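Exo beta-1,2-glucooligosaccharide sophorohydrolase (non-reducing end) (Parabacteroides distasonis ATCC 8503, PDB 5Z06) hydrolyses linear beta-1,2-glucan and beta-1,2-glucooligosaccharides of four or more units, releasing sophorose from the non-reducing end. Local coordinates at residues A[391-396]-A[463-468]; A[434-437]-A[443-446]. All coordinates share one frame; numbering follows the deposited sequence.

Contact 1: residues A[391-396]-A[463-468]. With GOL (glycerol), chain I.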
ATOM      1  N   ASP A 391      13.317  -9.950 -13.182  1.00 24.66           N
ATOM      2  CA  ASP A 391      13.114 -10.359 -11.801  1.00 24.22           C
ATOM      3  C   ASP A 391      12.329 -11.649 -11.853  1.00 27.14           C
ATOM      4  O   ASP A 391      11.108 -11.671 -12.135  1.00 28.43           O
ATOM      5  CB  ASP A 391      12.353  -9.306 -11.036  1.00 24.76           C
ATOM      6  CG  ASP A 391      12.215  -9.645  -9.578  1.00 24.93           C
ATOM      7  OD1 ASP A 391      11.950 -10.828  -9.250  1.00 23.32           O
ATOM      8  OD2 ASP A 391      12.350  -8.705  -8.762  1.00 24.78           O
ATOM      9  N   LEU A 392      13.029 -12.742 -11.598  1.00 27.81           N
ATOM     10  CA  LEU A 392      12.456 -14.049 -11.813  1.00 27.27           C
ATOM     11  C   LEU A 392      11.350 -14.334 -10.805  1.00 26.62           C
ATOM     12  O   LEU A 392      10.441 -15.104 -11.095  1.00 24.46           O
ATOM     13  CB  LEU A 392      13.541 -15.127 -11.741  1.00 27.08           C
ATOM     14  CG  LEU A 392      13.117 -16.489 -12.300  1.00 27.70           C
ATOM     15  CD1 LEU A 392      13.007 -16.406 -13.807  1.00 28.72           C
ATOM     16  CD2 LEU A 392      14.085 -17.580 -11.891  1.00 28.06           C
ATOM     17  N   VAL A 393      11.441 -13.746  -9.621  1.00 25.90           N
ATOM     18  CA  VAL A 393      10.470 -14.039  -8.586  1.00 26.80           C
ATOM     19  C   VAL A 393       9.165 -13.351  -8.969  1.00 27.04           C
ATOM     20  O   VAL A 393       8.103 -13.956  -8.879  1.00 26.31           O
ATOM     21  CB  VAL A 393      10.943 -13.596  -7.202  1.00 26.91           C
ATOM     22  CG1 VAL A 393       9.832 -13.779  -6.182  1.00 27.64           C
ATOM     23  CG2 VAL A 393      12.199 -14.368  -6.788  1.00 26.77           C
ATOM     24  N   GLU A 394       9.281 -12.103  -9.415  1.00 27.31           N
ATOM     25  CA  GLU A 394       8.150 -11.297  -9.855  1.00 27.94           C
ATOM     26  C   GLU A 394       7.532 -11.943 -11.087  1.00 26.68           C
ATOM     27  O   GLU A 394       6.304 -12.067 -11.188  1.00 24.00           O
ATOM     28  CB  GLU A 394       8.595  -9.856 -10.148  1.00 27.58           C
ATOM     29  CG  GLU A 394       9.151  -9.112  -8.931  1.00 27.92           C
ATOM     30  CD  GLU A 394       8.125  -8.867  -7.849  1.00 29.24           C
ATOM     31  OE1 GLU A 394       6.926  -8.846  -8.171  1.00 28.94           O
ATOM     32  OE2 GLU A 394       8.515  -8.715  -6.674  1.00 29.11           O
ATOM     33  N   THR A 395       8.401 -12.396 -11.987  1.00 25.03           N
ATOM     34  CA  THR A 395       7.989 -13.173 -13.147  1.00 26.10           C
ATOM     35  C   THR A 395       7.206 -14.385 -12.730  1.00 24.86           C
ATOM     36  O   THR A 395       6.139 -14.632 -13.267  1.00 24.98           O
ATOM     37  CB  THR A 395       9.197 -13.605 -14.015  1.00 25.98           C
ATOM     38  OG1 THR A 395       9.794 -12.436 -14.555  1.00 26.35           O
ATOM     39  CG2 THR A 395       8.778 -14.494 -15.184  1.00 25.90           C
ATOM     40  N   SER A 396       7.705 -15.128 -11.754  1.00 24.28           N
ATOM     41  CA  SER A 396       6.953 -16.286 -11.251  1.00 25.04           C
ATOM     42  C   SER A 396       5.590 -15.917 -10.668  1.00 25.39           C
ATOM     43  O   SER A 396       4.620 -16.646 -10.884  1.00 25.39           O
ATOM     44  CB  SER A 396       7.741 -17.071 -10.225  1.00 24.38           C
ATOM     45  OG  SER A 396       7.827 -16.420  -8.986  1.00 24.14           O
ATOM     46  N   TRP A 463      13.599 -21.332   3.191  1.00 29.28           N
ATOM     47  CA  TRP A 463      12.231 -20.826   3.200  1.00 28.56           C
ATOM     48  C   TRP A 463      12.190 -19.317   3.037  1.00 29.30           C
ATOM     49  O   TRP A 463      12.793 -18.567   3.810  1.00 29.18           O
ATOM     50  CB  TRP A 463      11.552 -21.166   4.502  1.00 26.31           C
ATOM     51  CG  TRP A 463      10.195 -20.551   4.655  1.00 26.66           C
ATOM     52  CD1 TRP A 463       9.831 -19.522   5.498  1.00 25.01           C
ATOM     53  CD2 TRP A 463       9.026 -20.896   3.925  1.00 26.35           C
ATOM     54  NE1 TRP A 463       8.501 -19.237   5.353  1.00 23.75           N
ATOM     55  CE2 TRP A 463       7.975 -20.059   4.392  1.00 26.03           C
ATOM     56  CE3 TRP A 463       8.751 -21.840   2.941  1.00 26.62           C
ATOM     57  CZ2 TRP A 463       6.677 -20.156   3.908  1.00 25.91           C
ATOM     58  CZ3 TRP A 463       7.445 -21.936   2.456  1.00 27.29           C
ATOM     59  CH2 TRP A 463       6.432 -21.105   2.941  1.00 27.01           C
ATOM     60  N   ASN A 464      11.509 -18.901   1.983  1.00 27.62           N
ATOM     61  CA  ASN A 464      11.073 -17.542   1.816  1.00 28.00           C
ATOM     62  C   ASN A 464       9.871 -17.553   0.858  1.00 27.07           C
ATOM     63  O   ASN A 464       9.178 -18.568   0.747  1.00 29.34           O
ATOM     64  CB  ASN A 464      12.242 -16.614   1.399  1.00 27.06           C
ATOM     65  CG  ASN A 464      12.785 -16.886   0.012  1.00 26.82           C
ATOM     66  OD1 ASN A 464      12.383 -17.820  -0.683  1.00 26.99           O
ATOM     67  ND2 ASN A 464      13.708 -16.049  -0.400  1.00 28.28           N
ATOM     68  N   GLU A 465       9.637 -16.460   0.153  1.00 28.18           N
ATOM     69  CA  GLU A 465       8.430 -16.321  -0.682  1.00 28.84           C
ATOM     70  C   GLU A 465       8.527 -16.956  -2.048  1.00 29.65           C
ATOM     71  O   GLU A 465       7.536 -16.932  -2.796  1.00 31.14           O
ATOM     72  CB  GLU A 465       8.102 -14.836  -0.897  1.00 28.54           C
ATOM     73  CG  GLU A 465       9.080 -14.037  -1.757  1.00 28.25           C
ATOM     74  CD  GLU A 465      10.074 -13.237  -0.944  1.00 27.70           C
ATOM     75  OE1 GLU A 465      10.617 -13.821  -0.039  1.00 30.90           O
ATOM     76  OE2 GLU A 465      10.343 -12.061  -1.211  1.00 29.58           O
ATOM     77  N   THR A 466       9.704 -17.498  -2.384  1.00 27.67           N
ATOM     78  CA  THR A 466      10.050 -17.810  -3.745  1.00 27.35           C
ATOM     79  C   THR A 466       9.820 -19.259  -4.136  1.00 27.93           C
ATOM     80  O   THR A 466      10.342 -19.683  -5.165  1.00 29.21           O
ATOM     81  CB  THR A 466      11.519 -17.435  -4.045  1.00 28.58           C
ATOM     82  OG1 THR A 466      12.407 -18.406  -3.492  1.00 28.77           O
ATOM     83  CG2 THR A 466      11.846 -16.043  -3.494  1.00 29.27           C
ATOM     84  N   MET A 467       9.036 -20.033  -3.375  1.00 28.24           N
ATOM     85  CA  MET A 467       8.808 -21.440  -3.768  1.00 29.23           C
ATOM     86  C   MET A 467       8.236 -21.569  -5.193  1.00 29.00           C
ATOM     87  O   MET A 467       8.630 -22.473  -5.942  1.00 28.83           O
ATOM     88  CB  MET A 467       7.877 -22.171  -2.810  1.00 30.00           C
ATOM     89  CG  MET A 467       7.544 -23.592  -3.274  1.00 29.23           C
ATOM     90  SD  MET A 467       6.541 -24.547  -2.135  1.00 29.91           S
ATOM     91  CE  MET A 467       7.642 -24.764  -0.752  1.00 28.64           C
ATOM     92  N   ILE A 468       7.315 -20.676  -5.538  1.00 26.51           N
ATOM     93  CA  ILE A 468       6.608 -20.745  -6.810  1.00 28.06           C
ATOM     94  C   ILE A 468       7.543 -20.428  -7.968  1.00 27.81           C
ATOM     95  O   ILE A 468       7.291 -20.840  -9.088  1.00 25.74           O
ATOM     96  CB  ILE A 468       5.383 -19.786  -6.851  1.00 28.79           C
ATOM     97  CG1 ILE A 468       4.432 -20.134  -7.992  1.00 29.31           C
ATOM     98  CG2 ILE A 468       5.795 -18.314  -6.968  1.00 28.74           C
ATOM     99  CD1 ILE A 468       3.584 -21.338  -7.723  1.00 30.51           C
TER
HETATM  100  C1  GOL I 807       7.681  -8.791  -3.125  1.00 44.06           C
HETATM  101  O1  GOL I 807       7.775  -8.228  -4.447  1.00 39.84           O
HETATM  102  C2  GOL I 807       8.983  -9.358  -2.590  1.00 43.60           C
HETATM  103  O2  GOL I 807       9.498 -10.173  -3.639  1.00 47.37           O
HETATM  104  C3  GOL I 807       9.913  -8.210  -2.204  1.00 44.91           C
HETATM  105  O3  GOL I 807      11.322  -8.474  -1.926  1.00 42.53           O
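A glycerol-occupied pocket lies where the starts of two helices meet, Val393 and Ser396 of one touching Thr466 and Ile468 at the head of the other. Val393 presents its two methyls to the Thr466 methyl, the closer pair being Val393 CG2 and Thr466 CG2 at 3.7 Å. With Thr466 chi1 at 77°, CG2 meets the valine while OG1 turns to its own loop and hydrogen-bonds Asn464 OD1 at 2.9 Å on a lone pair in the carbonyl plane. Thr466 N reaches the same oxygen from above that plane, closing an Asx turn, so two bonds grip the side-chain oxygen Asn464 OD1. One helical turn beyond Val393, Ser396 OG lies 3.4 Å from Ile468 CG2; this hydroxyl is also hydrogen-bonded to Thr469 OG1. On the pocket side, two glutamates flank a glycerol, probably from the crystallisation liquor. Its O1 donates to Glu394 OE2, at a doubtfully short 2.4 Å, and its O2 donates weakly to Glu465 OE2 at 3.2 Å. Glu394 OE2 and Glu465 OE2 remain 6.7 Å apart. Glu465 OE1 and Asn464 ND2 are also hydrogen-bonded to glycerol, consistent with a polar cleft able to take up hydroxyls of a sugar chain. Asp391 fixes the first helix start as its N-cap: OD1 accepts from Glu394 N at 3.0 Å, nearly straight at 172°, and more weakly from Val393 N. Helix 392-408 also covers the loop with Phe397, which touches Glu465 and Ile468. Trp490 of helix 485-490 packs on Asn464 and Thr466, while Tyr556 of helix 556-573 meets Trp463 and Met467, so the junction sits among helices 392-408, 485-490 and 556-573.

Contact 2: residues A[434-437]-A[443-446]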
ATOM      1  N   TRP A 434      17.755 -20.098 -17.932  1.00 31.93           N
ATOM      2  CA  TRP A 434      18.662 -18.989 -18.036  1.00 30.65           C
ATOM      3  C   TRP A 434      19.012 -18.427 -16.670  1.00 31.53           C
ATOM      4  O   TRP A 434      20.160 -18.096 -16.416  1.00 29.51           O
ATOM      5  CB  TRP A 434      18.073 -17.854 -18.870  1.00 32.75           C
ATOM      6  CG  TRP A 434      18.975 -16.684 -18.893  1.00 33.52           C
ATOM      7  CD1 TRP A 434      18.879 -15.567 -18.115  1.00 35.56           C
ATOM      8  CD2 TRP A 434      20.177 -16.540 -19.661  1.00 35.68           C
ATOM      9  NE1 TRP A 434      19.924 -14.723 -18.371  1.00 33.86           N
ATOM     10  CE2 TRP A 434      20.734 -15.284 -19.325  1.00 37.37           C
ATOM     11  CE3 TRP A 434      20.819 -17.331 -20.622  1.00 35.25           C
ATOM     12  CZ2 TRP A 434      21.909 -14.797 -19.920  1.00 36.19           C
ATOM     13  CZ3 TRP A 434      21.977 -16.846 -21.217  1.00 35.88           C
ATOM     14  CH2 TRP A 434      22.518 -15.598 -20.853  1.00 37.33           C
ATOM     15  N   TYR A 435      18.019 -18.340 -15.790  1.00 31.15           N
ATOM     16  CA  TYR A 435      18.226 -17.749 -14.466  1.00 31.36           C
ATOM     17  C   TYR A 435      18.998 -18.631 -13.471  1.00 32.57           C
ATOM     18  O   TYR A 435      19.189 -18.251 -12.314  1.00 34.64           O
ATOM     19  CB  TYR A 435      16.887 -17.247 -13.907  1.00 28.42           C
ATOM     20  CG  TYR A 435      16.497 -16.001 -14.615  1.00 26.92           C
ATOM     21  CD1 TYR A 435      15.915 -16.045 -15.875  1.00 26.72           C
ATOM     22  CD2 TYR A 435      16.779 -14.756 -14.066  1.00 26.28           C
ATOM     23  CE1 TYR A 435      15.597 -14.874 -16.550  1.00 26.13           C
ATOM     24  CE2 TYR A 435      16.460 -13.579 -14.743  1.00 25.18           C
ATOM     25  CZ  TYR A 435      15.879 -13.651 -15.979  1.00 25.07           C
ATOM     26  OH  TYR A 435      15.571 -12.495 -16.630  1.00 26.09           O
ATOM     27  N   LYS A 436      19.422 -19.808 -13.916  1.00 33.60           N
ATOM     28  CA  LYS A 436      20.436 -20.582 -13.217  1.00 34.35           C
ATOM     29  C   LYS A 436      21.803 -19.911 -13.209  1.00 34.08           C
ATOM     30  O   LYS A 436      22.596 -20.174 -12.309  1.00 34.87           O
ATOM     31  CB  LYS A 436      20.568 -21.974 -13.831  1.00 35.44           C
ATOM     32  CG  LYS A 436      19.385 -22.884 -13.541  1.00 37.03           C
ATOM     33  CD  LYS A 436      19.471 -24.203 -14.275  1.00 37.91           C
ATOM     34  CE  LYS A 436      20.663 -25.010 -13.800  1.00 41.16           C
ATOM     35  NZ  LYS A 436      20.734 -26.296 -14.521  1.00 43.77           N
ATOM     36  N   GLN A 437      22.083 -19.078 -14.213  1.00 33.80           N
ATOM     37  CA  GLN A 437      23.344 -18.348 -14.352  1.00 34.10           C
ATOM     38  C   GLN A 437      24.450 -19.266 -14.834  1.00 34.59           C
ATOM     39  O   GLN A 437      25.147 -18.923 -15.770  1.00 33.44           O
ATOM     40  CB  GLN A 437      23.780 -17.593 -13.076  1.00 33.87           C
ATOM     41  CG  GLN A 437      25.174 -16.950 -13.187  1.00 34.27           C
ATOM     42  CD  GLN A 437      25.514 -15.963 -12.082  1.00 33.98           C
ATOM     43  OE1 GLN A 437      24.756 -15.756 -11.118  1.00 36.28           O
ATOM     44  NE2 GLN A 437      26.655 -15.333 -12.227  1.00 34.29           N
ATOM     45  N   TYR A 443      21.184 -23.310  -7.832  1.00 30.86           N
ATOM     46  CA  TYR A 443      20.236 -22.250  -7.527  1.00 31.81           C
ATOM     47  C   TYR A 443      19.733 -21.550  -8.767  1.00 31.84           C
ATOM     48  O   TYR A 443      20.473 -21.379  -9.758  1.00 30.36           O
ATOM     49  CB  TYR A 443      20.905 -21.177  -6.676  1.00 30.63           C
ATOM     50  CG  TYR A 443      21.524 -21.693  -5.429  1.00 32.34           C
ATOM     51  CD1 TYR A 443      20.753 -21.907  -4.293  1.00 32.19           C
ATOM     52  CD2 TYR A 443      22.895 -21.966  -5.375  1.00 34.43           C
ATOM     53  CE1 TYR A 443      21.306 -22.389  -3.129  1.00 32.60           C
ATOM     54  CE2 TYR A 443      23.474 -22.445  -4.218  1.00 34.27           C
ATOM     55  CZ  TYR A 443      22.677 -22.657  -3.092  1.00 36.39           C
ATOM     56  OH  TYR A 443      23.242 -23.139  -1.934  1.00 35.90           O
ATOM     57  N   LEU A 444      18.485 -21.095  -8.675  1.00 28.00           N
ATOM     58  CA  LEU A 444      18.020 -20.027  -9.520  1.00 28.05           C
ATOM     59  C   LEU A 444      18.524 -18.730  -8.947  1.00 27.80           C
ATOM     60  O   LEU A 444      18.737 -18.625  -7.735  1.00 30.30           O
ATOM     61  CB  LEU A 444      16.477 -19.985  -9.577  1.00 28.17           C
ATOM     62  CG  LEU A 444      15.815 -21.057 -10.419  1.00 27.38           C
ATOM     63  CD1 LEU A 444      14.306 -21.059 -10.177  1.00 27.77           C
ATOM     64  CD2 LEU A 444      16.129 -20.816 -11.893  1.00 28.41           C
ATOM     65  N   TYR A 445      18.696 -17.738  -9.824  1.00 28.26           N
ATOM     66  CA  TYR A 445      18.944 -16.373  -9.420  1.00 27.71           C
ATOM     67  C   TYR A 445      17.711 -15.502  -9.585  1.00 27.53           C
ATOM     68  O   TYR A 445      16.869 -15.729 -10.468  1.00 28.47           O
ATOM     69  CB  TYR A 445      20.134 -15.798 -10.156  1.00 29.96           C
ATOM     70  CG  TYR A 445      21.417 -16.407  -9.632  1.00 31.54           C
ATOM     71  CD1 TYR A 445      21.782 -17.699  -9.993  1.00 31.83           C
ATOM     72  CD2 TYR A 445      22.218 -15.730  -8.713  1.00 31.16           C
ATOM     73  CE1 TYR A 445      22.929 -18.282  -9.496  1.00 32.32           C
ATOM     74  CE2 TYR A 445      23.372 -16.309  -8.218  1.00 30.88           C
ATOM     75  CZ  TYR A 445      23.723 -17.577  -8.624  1.00 31.73           C
ATOM     76  OH  TYR A 445      24.844 -18.187  -8.138  1.00 33.98           O
ATOM     77  N   TRP A 446      17.626 -14.517  -8.698  1.00 26.98           N
ATOM     78  CA  TRP A 446      16.518 -13.583  -8.625  1.00 28.57           C
ATOM     79  C   TRP A 446      16.493 -12.692  -9.861  1.00 29.15           C
ATOM     80  O   TRP A 446      15.427 -12.503 -10.463  1.00 27.83           O
ATOM     81  CB  TRP A 446      16.618 -12.735  -7.345  1.00 28.83           C
ATOM     82  CG  TRP A 446      15.337 -12.167  -6.865  1.00 28.96           C
ATOM     83  CD1 TRP A 446      14.466 -11.420  -7.568  1.00 30.23           C
ATOM     84  CD2 TRP A 446      14.790 -12.291  -5.550  1.00 30.29           C
ATOM     85  NE1 TRP A 446      13.385 -11.084  -6.790  1.00 31.63           N
ATOM     86  CE2 TRP A 446      13.563 -11.594  -5.541  1.00 29.75           C
ATOM     87  CE3 TRP A 446      15.224 -12.907  -4.375  1.00 29.46           C
ATOM     88  CZ2 TRP A 446      12.743 -11.526  -4.422  1.00 29.57           C
ATOM     89  CZ3 TRP A 446      14.415 -12.827  -3.249  1.00 30.01           C
ATOM     90  CH2 TRP A 446      13.186 -12.145  -3.281  1.00 30.28           C
TER
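Gln437 crosses obliquely over one face of the Tyr445 ring, its amide plane standing 65° from the ring. Gln437 CB contributes too, lying 3.7 Å from Tyr445 CD1, and the extended chain carries its amide end across that face. The same ring turns an edge to the backbone of the 3-10 segment: Lys436 O is 3.4 Å from Tyr445 CE1, with Tyr435 O beside the adjoining CD1. Tyr445 chi1 of -73° sets CG beside its own backbone N, so that ring and N-H both face the Tyr435 carbonyl. That N-H makes the hydrogen bond joining the two segments, Tyr445 N to Tyr435 O at 2.6 Å, the donor tilted 20° from the carbonyl plane. Farther along, Leu444 CD2 packs 4.2 Å from Tyr435 CB and reaches over the peptide to Lys436 CG. The Tyr435 ring lies oblique to Tyr445 O, its hydroxyl bonded to Phe364 O. Replacing Tyr445 by an alanine would probably open a gap beneath the Gln437 side chain, leaving its amide freer to turn, and deprive Lys459 of its hydroxyl partner. One short backbone bond, supported by a CA-H...O contact from Lys436 CA to Tyr443 O, thus closes the loop, while the Tyr445 ring lies between the Gln437 side chain and the Tyr435 and Lys436 carbonyls; its hydroxyl is hydrogen-bonded to Lys459 NZ, holding the ring at its polar end as well.

In the fold
Contact 2 is nested inside the chain loop that contact 1 closes, and their centres lie about 11 Å apart. They meet directly: Leu392 N lies 2.7 Å from Trp446 O, a probable hydrogen bond, and the Trp446 ring packs on Val393. Helices 392-408 and 467-475 serve both, since Leu444 rests on Leu392 and Ala473. Contact 1 is the more deeply buried and nearer the centre of the chain; it joins the segments through methyl packing, with polar groups turned to capping, the Asx turn and glycerol. Contact 2, farther out and partly buried, relies instead on a backbone hydrogen bond and an aromatic ring to close a loop, which rests on those helices through other side chains.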